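Local atomic coordinates of macrodomain protein (Streptomyces coelicolor, PDB entry 5E3B), a protein that probably hydrolyses ADP-ribosyl modifications, such as ADP-ribose attached to thymidine in DNA, using a macrodomain. Residues A[28-33]-A[57-62]; A[39-44]-A[127-132]; A[88-93]-A[98-103]; A[132-137]-A[166-171]. All blocks are in the same frame, centred on the assembly; numbering follows the deposited sequence. Where two conformers were deposited one is given.

Interaction 1 of 4, residues A[28-33]-A[57-62]; sequences RGDATA and VLAVSR
Asp30 turns its carboxylate toward helix 57-62, OD1 coming 4.4 Å from Ala59 CB. From above the plane of that carboxylate, 57° out of it, Thr32 N donates to OD1 (3.0 Å), closing an Asx turn inside the type I beta turn Asp30-Ala33. The other flat group, the Arg62 guanidinium, lies back over its own helix, with Leu58 O 3.6 Å above the centre of one face. No direct hydrogen bond joins the segments. A bridging water instead donates to Asp30 OD2 (2.9 Å) and to the helix carbonyl Ala59 O (2.8 Å). Beside it is a small apolar touch: with Thr32 OG1 between the backbone N and the carbonyl carbon (chi1 73°), CG2 is left anti to the latter and meets Val60 CG2 at 4.1 Å. Arg63, the next residue of the helix, ties the turn down through a salt bridge to Asp30 OD2 and a hydrogen bond to Thr32 OG1. The Gly-Asp-Ala-Thr sequence resembles the Gly-Asp-Ile-Thr found after the first strand of other macrodomains. Here it leads out of edge strand 25-28, is bonded through Gly29 to Asp176 at the end of strand 172-176, and rests against helix 56-63, with Phe56 and Trp64 touching Thr32.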
loop_
_atom_site.group_PDB
_atom_site.type_symbol
_atom_site.label_atom_id
_atom_site.label_comp_id
_atom_site.label_asym_id
_atom_site.label_seq_id
_atom_site.Cartn_x
_atom_site.Cartn_y
_atom_site.Cartn_z
ATOM N N ARG A 28 -14.902 3.889 -7.553
ATOM C CA ARG A 28 -15.107 4.825 -6.521
ATOM C C ARG A 28 -15.563 4.016 -5.292
ATOM O O ARG A 28 -16.492 3.200 -5.375
ATOM C CB ARG A 28 -16.137 5.869 -6.944
ATOM C CG ARG A 28 -16.472 6.743 -5.806
ATOM C CD ARG A 28 -16.711 8.145 -6.187
ATOM N NE ARG A 28 -17.259 8.818 -5.033
ATOM C CZ ARG A 28 -17.911 9.969 -5.039
ATOM N NH1 ARG A 28 -18.129 10.623 -6.172
ATOM N NH2 ARG A 28 -18.382 10.466 -3.895
ATOM N N GLY A 29 -14.805 4.173 -4.229
ATOM C CA GLY A 29 -15.017 3.369 -3.029
ATOM C C GLY A 29 -13.945 3.535 -1.996
ATOM O O GLY A 29 -12.969 4.240 -2.130
ATOM N N ASP A 30 -14.226 2.841 -0.878
ATOM C CA ASP A 30 -13.243 2.806 0.265
ATOM C C ASP A 30 -12.453 1.485 0.028
ATOM O O ASP A 30 -12.951 0.367 0.065
ATOM C CB ASP A 30 -13.906 2.953 1.694
ATOM C CG ASP A 30 -12.957 2.715 2.890
ATOM O OD1 ASP A 30 -11.742 2.635 2.821
ATOM O OD2 ASP A 30 -13.470 2.616 4.020
ATOM N N ALA A 31 -11.165 1.729 -0.304
ATOM C CA ALA A 31 -10.190 0.628 -0.505
ATOM C C ALA A 31 -10.033 -0.291 0.714
ATOM O O ALA A 31 -9.534 -1.382 0.541
ATOM C CB ALA A 31 -8.849 1.160 -0.886
ATOM N N THR A 32 -10.442 0.138 1.894
ATOM C CA THR A 32 -10.416 -0.741 3.082
ATOM C C THR A 32 -11.515 -1.688 3.154
ATOM O O THR A 32 -11.548 -2.538 4.050
ATOM C CB THR A 32 -10.283 0.085 4.395
ATOM O OG1 THR A 32 -11.516 0.758 4.694
ATOM C CG2 THR A 32 -9.117 1.014 4.319
ATOM N N ALA A 33 -12.453 -1.652 2.208
ATOM C CA ALA A 33 -13.480 -2.618 2.148
ATOM C C ALA A 33 -13.672 -3.252 0.799
ATOM O O ALA A 33 -14.740 -3.150 0.238
ATOM C CB ALA A 33 -14.780 -1.986 2.624
ATOM N N VAL A 57 -4.197 6.740 5.856
ATOM C CA VAL A 57 -3.835 6.055 7.114
ATOM C C VAL A 57 -4.972 6.228 8.118
ATOM O O VAL A 57 -5.253 5.252 8.851
ATOM C CB VAL A 57 -2.541 6.567 7.711
ATOM C CG1 VAL A 57 -1.304 6.039 7.001
ATOM C CG2 VAL A 57 -2.480 8.086 7.821
ATOM N N LEU A 58 -5.735 7.332 8.020
ATOM C CA LEU A 58 -6.878 7.476 8.938
ATOM C C LEU A 58 -8.052 6.608 8.596
ATOM O O LEU A 58 -8.768 6.072 9.511
ATOM C CB LEU A 58 -7.282 8.927 9.095
ATOM C CG LEU A 58 -6.254 9.816 9.768
ATOM C CD1 LEU A 58 -6.839 11.181 9.885
ATOM C CD2 LEU A 58 -5.683 9.333 11.091
ATOM N N ALA A 59 -8.231 6.333 7.289
ATOM C CA ALA A 59 -9.241 5.434 6.824
ATOM C C ALA A 59 -8.935 3.990 7.297
ATOM O O ALA A 59 -9.779 3.258 7.750
ATOM C CB ALA A 59 -9.395 5.403 5.311
ATOM N N VAL A 60 -7.639 3.646 7.244
ATOM C CA VAL A 60 -7.222 2.324 7.759
ATOM C C VAL A 60 -7.527 2.194 9.279
ATOM O O VAL A 60 -8.134 1.193 9.660
ATOM C CB VAL A 60 -5.717 2.078 7.435
ATOM C CG1 VAL A 60 -5.199 0.814 8.069
ATOM C CG2 VAL A 60 -5.548 2.059 5.945
ATOM N N SER A 61 -7.144 3.208 10.020
ATOM C CA SER A 61 -7.373 3.158 11.513
ATOM C C SER A 61 -8.853 3.245 11.873
ATOM O O SER A 61 -9.263 2.716 12.918
ATOM C CB SER A 61 -6.505 4.148 12.213
ATOM O OG SER A 61 -5.139 3.847 12.119
ATOM N N ARG A 62 -9.654 3.842 10.997
ATOM C CA ARG A 62 -11.112 3.730 11.169
ATOM C C ARG A 62 -11.659 2.393 11.052
ATOM O O ARG A 62 -12.772 2.182 11.625
ATOM C CB ARG A 62 -11.885 4.702 10.329
ATOM C CG ARG A 62 -11.748 6.127 10.846
ATOM C CD ARG A 62 -12.663 7.067 10.077
ATOM N NE ARG A 62 -12.202 7.390 8.705
ATOM C CZ ARG A 62 -11.347 8.384 8.385
ATOM N NH1 ARG A 62 -10.806 9.191 9.308
ATOM N NH2 ARG A 62 -11.018 8.574 7.133
HETATM O O HOH W 1 -12.394 3.010 6.698
#

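Interaction 2 of 4, residues A[39-44]-A[127-132]; sequences VKMIAH and GRVADR
Met41 and Ala43 project from strand 40-44 toward Val129 of helix 127-132, part of the helix layer that covers one face of the mixed macrodomain sheet. Strand and helix run almost exactly antiparallel, at 173°, with their axes 10.5 Å apart. Helix 119-136 belongs to a beta-alpha-beta crossover: it follows strand 97-105, passes over strand 40-47, and delivers the chain to strand 139-143 on the far flank of 40-47. The apolar contacts centre on one methyl. Val129 CG1, trans to the main-chain nitrogen (chi1 169°), touches Met41 SD at 3.7 Å and lies 4.3 Å from Ala43 CB, bridging alternate residues of the strand. Val88 and Met102 pack on Val129 as well and Phe90 on Met41, so the hairpin strands help to enclose this buried cluster. Polar interactions gather at the margins: no hydrogen bond crosses between the segments, and the guanidinium of Arg132 turns to a salt bridge with Glu135. Arg132 therefore offers the strand its aliphatic stem, which meets Met41 at roughly a right angle. Met41 is extended through chi1 and chi2 and bends at chi3 (-69°), which brings its terminal CE to 3.7 Å from Arg132 CG and 4.1 Å from Arg132 CB.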
loop_
_atom_site.group_PDB
_atom_site.type_symbol
_atom_site.label_atom_id
_atom_site.label_comp_id
_atom_site.label_asym_id
_atom_site.label_seq_id
_atom_site.Cartn_x
_atom_site.Cartn_y
_atom_site.Cartn_z
ATOM N N VAL A 39 -8.270 -13.868 -1.104
ATOM C CA VAL A 39 -7.415 -13.087 -0.200
ATOM C C VAL A 39 -7.340 -11.723 -0.836
ATOM O O VAL A 39 -7.159 -11.605 -2.064
ATOM C CB VAL A 39 -6.024 -13.712 -0.052
ATOM C CG1 VAL A 39 -5.146 -12.849 0.815
ATOM C CG2 VAL A 39 -6.163 -15.135 0.543
ATOM N N LYS A 40 -7.424 -10.734 0.008
ATOM C CA LYS A 40 -7.334 -9.300 -0.381
ATOM C C LYS A 40 -6.152 -8.654 0.323
ATOM O O LYS A 40 -5.957 -8.834 1.552
ATOM C CB LYS A 40 -8.612 -8.602 0.028
ATOM C CG LYS A 40 -9.773 -9.104 -0.835
ATOM C CD LYS A 40 -11.130 -8.833 -0.221
ATOM C CE LYS A 40 -11.563 -9.825 0.863
ATOM N NZ LYS A 40 -12.079 -11.156 0.429
ATOM N N MET A 41 -5.427 -7.795 -0.431
ATOM C CA MET A 41 -4.312 -7.060 0.129
ATOM C C MET A 41 -4.497 -5.622 -0.231
ATOM O O MET A 41 -4.580 -5.279 -1.391
ATOM C CB MET A 41 -2.980 -7.557 -0.360
ATOM C CG MET A 41 -1.860 -6.848 0.288
ATOM S SD MET A 41 -0.278 -7.389 -0.328
ATOM C CE MET A 41 -0.153 -9.022 0.296
ATOM N N ILE A 42 -4.536 -4.795 0.820
ATOM C CA ILE A 42 -4.724 -3.347 0.680
ATOM C C ILE A 42 -3.369 -2.686 0.840
ATOM O O ILE A 42 -2.799 -2.749 1.914
ATOM C CB ILE A 42 -5.707 -2.872 1.718
ATOM C CG1 ILE A 42 -7.046 -3.625 1.591
ATOM C CG2 ILE A 42 -5.877 -1.390 1.681
ATOM C CD1 ILE A 42 -7.771 -3.594 2.870
ATOM N N ALA A 43 -2.847 -2.046 -0.208
ATOM C CA ALA A 43 -1.501 -1.516 -0.198
ATOM C C ALA A 43 -1.558 -0.028 -0.292
ATOM O O ALA A 43 -2.345 0.530 -1.104
ATOM C CB ALA A 43 -0.722 -2.029 -1.415
ATOM N N HIS A 44 -0.757 0.642 0.540
ATOM C CA HIS A 44 -0.772 2.087 0.577
ATOM C C HIS A 44 0.592 2.625 0.956
ATOM O O HIS A 44 1.428 1.956 1.554
ATOM C CB HIS A 44 -1.911 2.558 1.496
ATOM C CG HIS A 44 -1.635 2.259 2.951
ATOM N ND1 HIS A 44 -1.467 3.234 3.908
ATOM C CD2 HIS A 44 -1.434 1.080 3.589
ATOM C CE1 HIS A 44 -1.162 2.694 5.064
ATOM N NE2 HIS A 44 -1.112 1.393 4.906
ATOM N N GLY A 127 6.989 -4.100 -5.871
ATOM C CA GLY A 127 7.485 -5.407 -6.183
ATOM C C GLY A 127 7.405 -6.392 -5.056
ATOM O O GLY A 127 7.041 -7.577 -5.219
ATOM N N ARG A 128 7.715 -5.897 -3.856
ATOM C CA ARG A 128 7.531 -6.721 -2.683
ATOM C C ARG A 128 6.083 -7.103 -2.365
ATOM O O ARG A 128 5.807 -8.225 -1.911
ATOM C CB ARG A 128 8.176 -6.068 -1.475
ATOM C CG ARG A 128 9.649 -5.972 -1.678
ATOM C CD ARG A 128 10.402 -5.401 -0.506
ATOM N NE ARG A 128 11.832 -5.346 -0.850
ATOM C CZ ARG A 128 12.794 -4.892 -0.031
ATOM N NH1 ARG A 128 12.493 -4.523 1.216
ATOM N NH2 ARG A 128 14.077 -4.819 -0.464
ATOM N N VAL A 129 5.158 -6.167 -2.573
ATOM C CA VAL A 129 3.738 -6.460 -2.513
ATOM C C VAL A 129 3.381 -7.554 -3.493
ATOM O O VAL A 129 2.627 -8.449 -3.183
ATOM C CB VAL A 129 2.918 -5.162 -2.744
ATOM C CG1 VAL A 129 1.459 -5.446 -2.959
ATOM C CG2 VAL A 129 3.076 -4.222 -1.544
ATOM N N ALA A 130 3.880 -7.412 -4.739
ATOM C CA ALA A 130 3.619 -8.392 -5.754
ATOM C C ALA A 130 4.117 -9.764 -5.331
ATOM O O ALA A 130 3.401 -10.725 -5.514
ATOM C CB ALA A 130 4.178 -8.007 -7.058
ATOM N N ASP A 131 5.340 -9.848 -4.802
ATOM C CA ASP A 131 5.850 -11.182 -4.332
ATOM C C ASP A 131 4.873 -11.801 -3.358
ATOM O O ASP A 131 4.553 -13.001 -3.368
ATOM C CB ASP A 131 7.233 -11.071 -3.747
ATOM C CG ASP A 131 8.292 -10.521 -4.764
ATOM O OD1 ASP A 131 8.138 -10.724 -5.992
ATOM O OD2 ASP A 131 9.230 -9.807 -4.338
ATOM N N ARG A 132 4.455 -11.003 -2.360
ATOM C CA ARG A 132 3.564 -11.539 -1.280
ATOM C C ARG A 132 2.184 -11.846 -1.764
ATOM O O ARG A 132 1.567 -12.878 -1.434
ATOM C CB ARG A 132 3.621 -10.544 -0.126
ATOM C CG ARG A 132 2.928 -10.909 1.185
ATOM C CD ARG A 132 3.657 -12.050 1.870
ATOM N NE ARG A 132 2.963 -12.331 3.148
ATOM C CZ ARG A 132 2.536 -13.546 3.536
ATOM N NH1 ARG A 132 2.693 -14.625 2.823
ATOM N NH2 ARG A 132 1.918 -13.631 4.726
#

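Interaction 3 of 4, residues A[88-93]-A[98-103]; sequences VQFVQV and WVANMI
Two hydrogen-bonded antiparallel pairs, Gln89-Asn101 and Val91-Val99, alternate with the non-hydrogen-bonded pairs Val88-Met102, Phe90-Ala100 and Gln92-Trp98. The shortest of the four backbone bonds joins Val91 N to Val99 O at 2.8 Å. On the Gln89 face, the Asn101 amide extends the pairing: ND2 donates to Gln89 OE1 at 3.0 Å, almost in the Asn101 amide plane, the two amides 67° apart. Asn101 ND2 also reaches Pro67 O and OD1 accepts from His44 NE2, fixing both ends. These strands form the beta hairpin 88-94/97-105 at one margin of the macrodomain sheet, 88-94 being outermost and 97-105 pairing in parallel with 40-47. On the opposite face Val88, Phe90, Ala100 and Met102 lie under helix 119-136; Phe90 CE1 touches Ala100 CB at 3.8 Å, and Val88 CG1 lies above one Phe90 ring face, toward its rim. Near the turn, Gln92, CG anti to the backbone N (chi1 -169°) and extended beyond, passes obliquely over one face of the Trp98 indole. Its CB makes a CH-pi contact 3.8 Å from the five-membered ring centroid, and its amide stacks over the benzo part, planes 15° apart. A water in the indole plane accepts from Trp98 NE1 (3.0 Å) and donates to Phe90 O.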
loop_
_atom_site.group_PDB
_atom_site.type_symbol
_atom_site.label_atom_id
_atom_site.label_comp_id
_atom_site.label_asym_id
_atom_site.label_seq_id
_atom_site.Cartn_x
_atom_site.Cartn_y
_atom_site.Cartn_z
ATOM N N VAL A 88 8.336 -3.018 3.070
ATOM C CA VAL A 88 6.913 -3.220 3.201
ATOM C C VAL A 88 6.655 -4.140 4.379
ATOM O O VAL A 88 7.342 -5.145 4.569
ATOM C CB VAL A 88 6.289 -3.825 1.959
ATOM C CG1 VAL A 88 4.766 -3.925 2.156
ATOM C CG2 VAL A 88 6.599 -3.032 0.757
ATOM N N GLN A 89 5.619 -3.805 5.185
ATOM C CA GLN A 89 5.190 -4.591 6.352
ATOM C C GLN A 89 3.805 -5.067 6.054
ATOM O O GLN A 89 2.981 -4.249 5.620
ATOM C CB GLN A 89 5.169 -3.685 7.566
ATOM C CG GLN A 89 4.446 -4.154 8.784
ATOM C CD GLN A 89 4.453 -3.181 9.907
ATOM O OE1 GLN A 89 3.926 -2.067 9.802
ATOM N NE2 GLN A 89 5.084 -3.559 10.987
ATOM N N PHE A 90 3.510 -6.355 6.225
ATOM C CA PHE A 90 2.233 -6.932 5.885
ATOM C C PHE A 90 1.554 -7.245 7.246
ATOM O O PHE A 90 2.136 -7.902 8.131
ATOM C CB PHE A 90 2.353 -8.227 5.030
ATOM C CG PHE A 90 3.071 -7.959 3.745
ATOM C CD1 PHE A 90 2.397 -7.453 2.643
ATOM C CD2 PHE A 90 4.404 -8.213 3.630
ATOM C CE1 PHE A 90 3.070 -7.120 1.493
ATOM C CE2 PHE A 90 5.089 -7.959 2.432
ATOM C CZ PHE A 90 4.383 -7.476 1.348
ATOM N N VAL A 91 0.332 -6.752 7.413
ATOM C CA VAL A 91 -0.375 -6.799 8.640
ATOM C C VAL A 91 -1.744 -7.457 8.439
ATOM O O VAL A 91 -2.584 -6.946 7.694
ATOM C CB VAL A 91 -0.635 -5.367 9.279
ATOM C CG1 VAL A 91 -1.331 -5.512 10.625
ATOM C CG2 VAL A 91 0.678 -4.589 9.392
ATOM N N GLN A 92 -1.989 -8.622 9.050
ATOM C CA GLN A 92 -3.224 -9.369 8.868
ATOM C C GLN A 92 -4.300 -8.697 9.711
ATOM O O GLN A 92 -4.133 -8.458 10.901
ATOM C CB GLN A 92 -3.056 -10.882 9.186
ATOM C CG GLN A 92 -4.276 -11.650 8.719
ATOM C CD GLN A 92 -4.146 -13.160 8.927
ATOM O OE1 GLN A 92 -3.127 -13.610 9.510
ATOM N NE2 GLN A 92 -5.166 -13.920 8.503
ATOM N N VAL A 93 -5.441 -8.368 9.054
ATOM C CA VAL A 93 -6.529 -7.650 9.728
ATOM C C VAL A 93 -7.842 -8.429 9.764
ATOM O O VAL A 93 -8.725 -8.093 10.571
ATOM C CB VAL A 93 -6.747 -6.227 9.154
ATOM C CG1 VAL A 93 -5.577 -5.340 9.543
ATOM C CG2 VAL A 93 -6.979 -6.234 7.635
ATOM N N TRP A 98 -5.179 -8.487 4.356
ATOM C CA TRP A 98 -3.931 -7.976 4.805
ATOM C C TRP A 98 -3.838 -6.500 4.361
ATOM O O TRP A 98 -4.394 -6.134 3.361
ATOM C CB TRP A 98 -2.756 -8.692 4.159
ATOM C CG TRP A 98 -2.223 -9.910 4.941
ATOM C CD1 TRP A 98 -1.168 -9.914 5.805
ATOM C CD2 TRP A 98 -2.742 -11.185 4.969
ATOM N NE1 TRP A 98 -0.973 -11.119 6.364
ATOM C CE2 TRP A 98 -1.938 -11.938 5.846
ATOM C CE3 TRP A 98 -3.794 -11.787 4.311
ATOM C CZ2 TRP A 98 -2.154 -13.300 6.122
ATOM C CZ3 TRP A 98 -4.041 -13.075 4.577
ATOM C CH2 TRP A 98 -3.213 -13.846 5.502
ATOM N N VAL A 99 -3.199 -5.721 5.186
ATOM C CA VAL A 99 -2.731 -4.341 4.834
ATOM C C VAL A 99 -1.231 -4.346 4.641
ATOM O O VAL A 99 -0.467 -4.808 5.527
ATOM C CB VAL A 99 -3.174 -3.338 5.902
ATOM C CG1 VAL A 99 -2.662 -1.958 5.608
ATOM C CG2 VAL A 99 -4.701 -3.353 5.984
ATOM N N ALA A 100 -0.767 -3.733 3.535
ATOM C CA ALA A 100 0.632 -3.624 3.235
ATOM C C ALA A 100 1.018 -2.169 3.419
ATOM O O ALA A 100 0.616 -1.284 2.651
ATOM C CB ALA A 100 0.936 -4.033 1.747
ATOM N N ASN A 101 1.737 -1.900 4.498
ATOM C CA ASN A 101 2.261 -0.597 4.767
ATOM C C ASN A 101 3.618 -0.443 4.021
ATOM O O ASN A 101 4.622 -1.063 4.387
ATOM C CB ASN A 101 2.529 -0.383 6.256
ATOM C CG ASN A 101 1.309 -0.441 7.174
ATOM O OD1 ASN A 101 0.175 -0.166 6.825
ATOM N ND2 ASN A 101 1.592 -0.877 8.415
ATOM N N MET A 102 3.586 0.300 2.926
ATOM C CA MET A 102 4.733 0.470 2.008
ATOM C C MET A 102 5.474 1.757 2.396
ATOM O O MET A 102 4.858 2.813 2.365
ATOM C CB MET A 102 4.318 0.618 0.578
ATOM C CG MET A 102 3.533 -0.576 0.053
ATOM S SD MET A 102 3.192 -0.514 -1.749
ATOM C CE MET A 102 2.039 0.785 -1.792
ATOM N N ILE A 103 6.763 1.677 2.629
ATOM C CA ILE A 103 7.508 2.921 2.937
ATOM C C ILE A 103 7.934 3.519 1.613
ATOM O O ILE A 103 8.995 3.117 1.040
ATOM C CB ILE A 103 8.699 2.637 3.881
ATOM C CG1 ILE A 103 8.303 1.910 5.171
ATOM C CG2 ILE A 103 9.356 3.987 4.192
ATOM C CD1 ILE A 103 7.135 2.520 5.937
HETATM O O HOH W 2 1.269 -11.024 8.283
#

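Interaction 4 of 4, residues A[132-137]-A[166-171]; sequences RAAELE and TRRGIP
Ile170, Ala134 and Ala133 carry this contact, in which the last turns of helix 119-136 meet the loop leading into strand 172-176. Ile170 reaches toward the helix with its CD1, chi2 being close to extended at 163°, and this methyl comes to 4.2 Å from Ala133 CB and 4.4 Å from Ala134 N. Small alanine side chains let the isoleucine tip approach the helix backbone itself. Ala130 and Val140 also pack on Ile170, so the apolar patch runs on from the helix to strand 139-143. Ala134, nearer the surface, turns its CB to the Arg168 guanidinium, 4.3 Å from NH2. The charge of Arg168 is met one turn earlier, by a salt bridge from NH1 to Asp131. Away from the loop, Leu136 CD1 covers the centre of one face of the Arg132 guanidinium. On the loop side, the type I turn Thr166-Gly169, closed by Gly169 N to Thr166 O, carries the chain off the end of helix 154-166. Beyond the contact the helix ends in a Schellman motif, with Glu137 at positive phi (53°), where an alpha/beta fold turns from helix back into its sheet.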
loop_
_atom_site.group_PDB
_atom_site.type_symbol
_atom_site.label_atom_id
_atom_site.label_comp_id
_atom_site.label_asym_id
_atom_site.label_seq_id
_atom_site.Cartn_x
_atom_site.Cartn_y
_atom_site.Cartn_z
ATOM N N ARG A 132 4.455 -11.003 -2.360
ATOM C CA ARG A 132 3.564 -11.539 -1.280
ATOM C C ARG A 132 2.184 -11.846 -1.764
ATOM O O ARG A 132 1.567 -12.878 -1.434
ATOM C CB ARG A 132 3.621 -10.544 -0.126
ATOM C CG ARG A 132 2.928 -10.909 1.185
ATOM C CD ARG A 132 3.657 -12.050 1.870
ATOM N NE ARG A 132 2.963 -12.331 3.148
ATOM C CZ ARG A 132 2.536 -13.546 3.536
ATOM N NH1 ARG A 132 2.693 -14.625 2.823
ATOM N NH2 ARG A 132 1.918 -13.631 4.726
ATOM N N ALA A 133 1.625 -10.989 -2.654
ATOM C CA ALA A 133 0.316 -11.226 -3.226
ATOM C C ALA A 133 0.339 -12.427 -4.107
ATOM O O ALA A 133 -0.617 -13.236 -4.036
ATOM C CB ALA A 133 -0.184 -9.963 -3.981
ATOM N N ALA A 134 1.430 -12.688 -4.788
ATOM C CA ALA A 134 1.458 -13.903 -5.639
ATOM C C ALA A 134 1.402 -15.154 -4.776
ATOM O O ALA A 134 0.593 -16.030 -5.022
ATOM C CB ALA A 134 2.645 -13.883 -6.506
ATOM N N GLU A 135 2.203 -15.181 -3.698
ATOM C CA GLU A 135 2.116 -16.379 -2.860
ATOM C C GLU A 135 0.845 -16.565 -2.122
ATOM O O GLU A 135 0.434 -17.706 -1.928
ATOM C CB GLU A 135 3.292 -16.548 -1.975
ATOM C CG GLU A 135 3.409 -15.587 -0.901
ATOM C CD GLU A 135 4.683 -15.790 -0.082
ATOM O OE1 GLU A 135 5.503 -16.697 -0.350
ATOM O OE2 GLU A 135 4.813 -15.036 0.864
ATOM N N LEU A 136 0.163 -15.475 -1.745
ATOM C CA LEU A 136 -1.141 -15.532 -1.110
ATOM C C LEU A 136 -2.328 -15.734 -2.083
ATOM O O LEU A 136 -3.449 -15.838 -1.636
ATOM C CB LEU A 136 -1.412 -14.243 -0.345
ATOM C CG LEU A 136 -0.618 -14.095 0.965
ATOM C CD1 LEU A 136 -0.852 -12.687 1.487
ATOM C CD2 LEU A 136 -1.074 -15.031 2.077
ATOM N N GLU A 137 -2.041 -15.681 -3.368
ATOM C CA GLU A 137 -3.060 -15.651 -4.438
ATOM C C GLU A 137 -4.043 -14.511 -4.160
ATOM O O GLU A 137 -5.262 -14.631 -4.261
ATOM C CB GLU A 137 -3.772 -17.016 -4.521
ATOM C CG GLU A 137 -2.799 -18.069 -5.031
ATOM C CD GLU A 137 -3.467 -19.415 -5.354
ATOM O OE1 GLU A 137 -4.711 -19.545 -5.232
ATOM O OE2 GLU A 137 -2.713 -20.337 -5.724
ATOM N N THR A 166 0.317 -5.698 -12.328
ATOM C CA THR A 166 -0.375 -6.219 -13.501
ATOM C C THR A 166 0.463 -7.176 -14.341
ATOM O O THR A 166 -0.044 -8.278 -14.710
ATOM C CB THR A 166 -0.892 -5.013 -14.372
ATOM O OG1 THR A 166 -1.697 -4.235 -13.490
ATOM C CG2 THR A 166 -1.753 -5.595 -15.473
ATOM N N ARG A 167 1.727 -6.839 -14.513
ATOM C CA ARG A 167 2.672 -7.619 -15.310
ATOM C C ARG A 167 2.782 -9.047 -14.770
ATOM O O ARG A 167 3.030 -9.988 -15.506
ATOM C CB ARG A 167 4.039 -6.971 -15.293
ATOM C CG ARG A 167 5.076 -7.553 -16.257
ATOM C CD ARG A 167 6.449 -6.937 -16.076
ATOM N NE ARG A 167 6.910 -7.113 -14.703
ATOM C CZ ARG A 167 7.500 -8.193 -14.214
ATOM N NH1 ARG A 167 7.773 -8.223 -12.931
ATOM N NH2 ARG A 167 7.761 -9.265 -14.971
ATOM N N ARG A 168 2.598 -9.189 -13.493
ATOM C CA ARG A 168 2.620 -10.524 -12.886
ATOM C C ARG A 168 1.326 -11.221 -12.770
ATOM O O ARG A 168 1.287 -12.302 -12.161
ATOM C CB ARG A 168 3.297 -10.367 -11.566
ATOM C CG ARG A 168 4.749 -10.262 -11.933
ATOM C CD ARG A 168 5.576 -10.205 -10.785
ATOM N NE ARG A 168 5.614 -11.424 -9.940
ATOM C CZ ARG A 168 6.269 -11.329 -8.787
ATOM N NH1 ARG A 168 6.905 -10.206 -8.493
ATOM N NH2 ARG A 168 6.339 -12.329 -7.979
ATOM N N GLY A 169 0.286 -10.725 -13.411
ATOM C CA GLY A 169 -0.999 -11.318 -13.376
ATOM C C GLY A 169 -1.772 -11.107 -12.077
ATOM O O GLY A 169 -2.794 -11.753 -11.899
ATOM N N ILE A 170 -1.366 -10.142 -11.281
ATOM C CA ILE A 170 -2.044 -9.859 -10.018
ATOM C C ILE A 170 -3.202 -8.880 -10.301
ATOM O O ILE A 170 -2.973 -7.772 -10.800
ATOM C CB ILE A 170 -1.096 -9.314 -8.988
ATOM C CG1 ILE A 170 0.001 -10.379 -8.664
ATOM C CG2 ILE A 170 -1.835 -8.860 -7.735
ATOM C CD1 ILE A 170 1.121 -9.710 -8.002
ATOM N N PRO A 171 -4.435 -9.250 -9.908
ATOM C CA PRO A 171 -5.530 -8.290 -10.091
ATOM C C PRO A 171 -5.320 -7.021 -9.224
ATOM O O PRO A 171 -4.967 -7.119 -8.056
ATOM C CB PRO A 171 -6.754 -9.025 -9.587
ATOM C CG PRO A 171 -6.353 -10.509 -9.496
ATOM C CD PRO A 171 -4.887 -10.517 -9.280
#

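In the fold
From the N terminus, interaction 1 closes a short loop, bringing the turn after strand 25-28 onto helix 56-63. Strand 40-47 departs within that loop and meets helix 119-136 much later in interaction 2, so the two contacts cross along the chain; they also touch, through Ile42 and His44. The long span of interaction 2 contains interaction 3, the local hairpin 88-94/97-105, whose inner strand pairs with 40-47 and whose Phe90 packs on Arg132. Interaction 4 opens as interaction 2 closes, the two sharing Arg132, and ties the end of helix 119-136 to the approach to strand 172-176. Together they join sheet, crossover helix and both edge-strand regions.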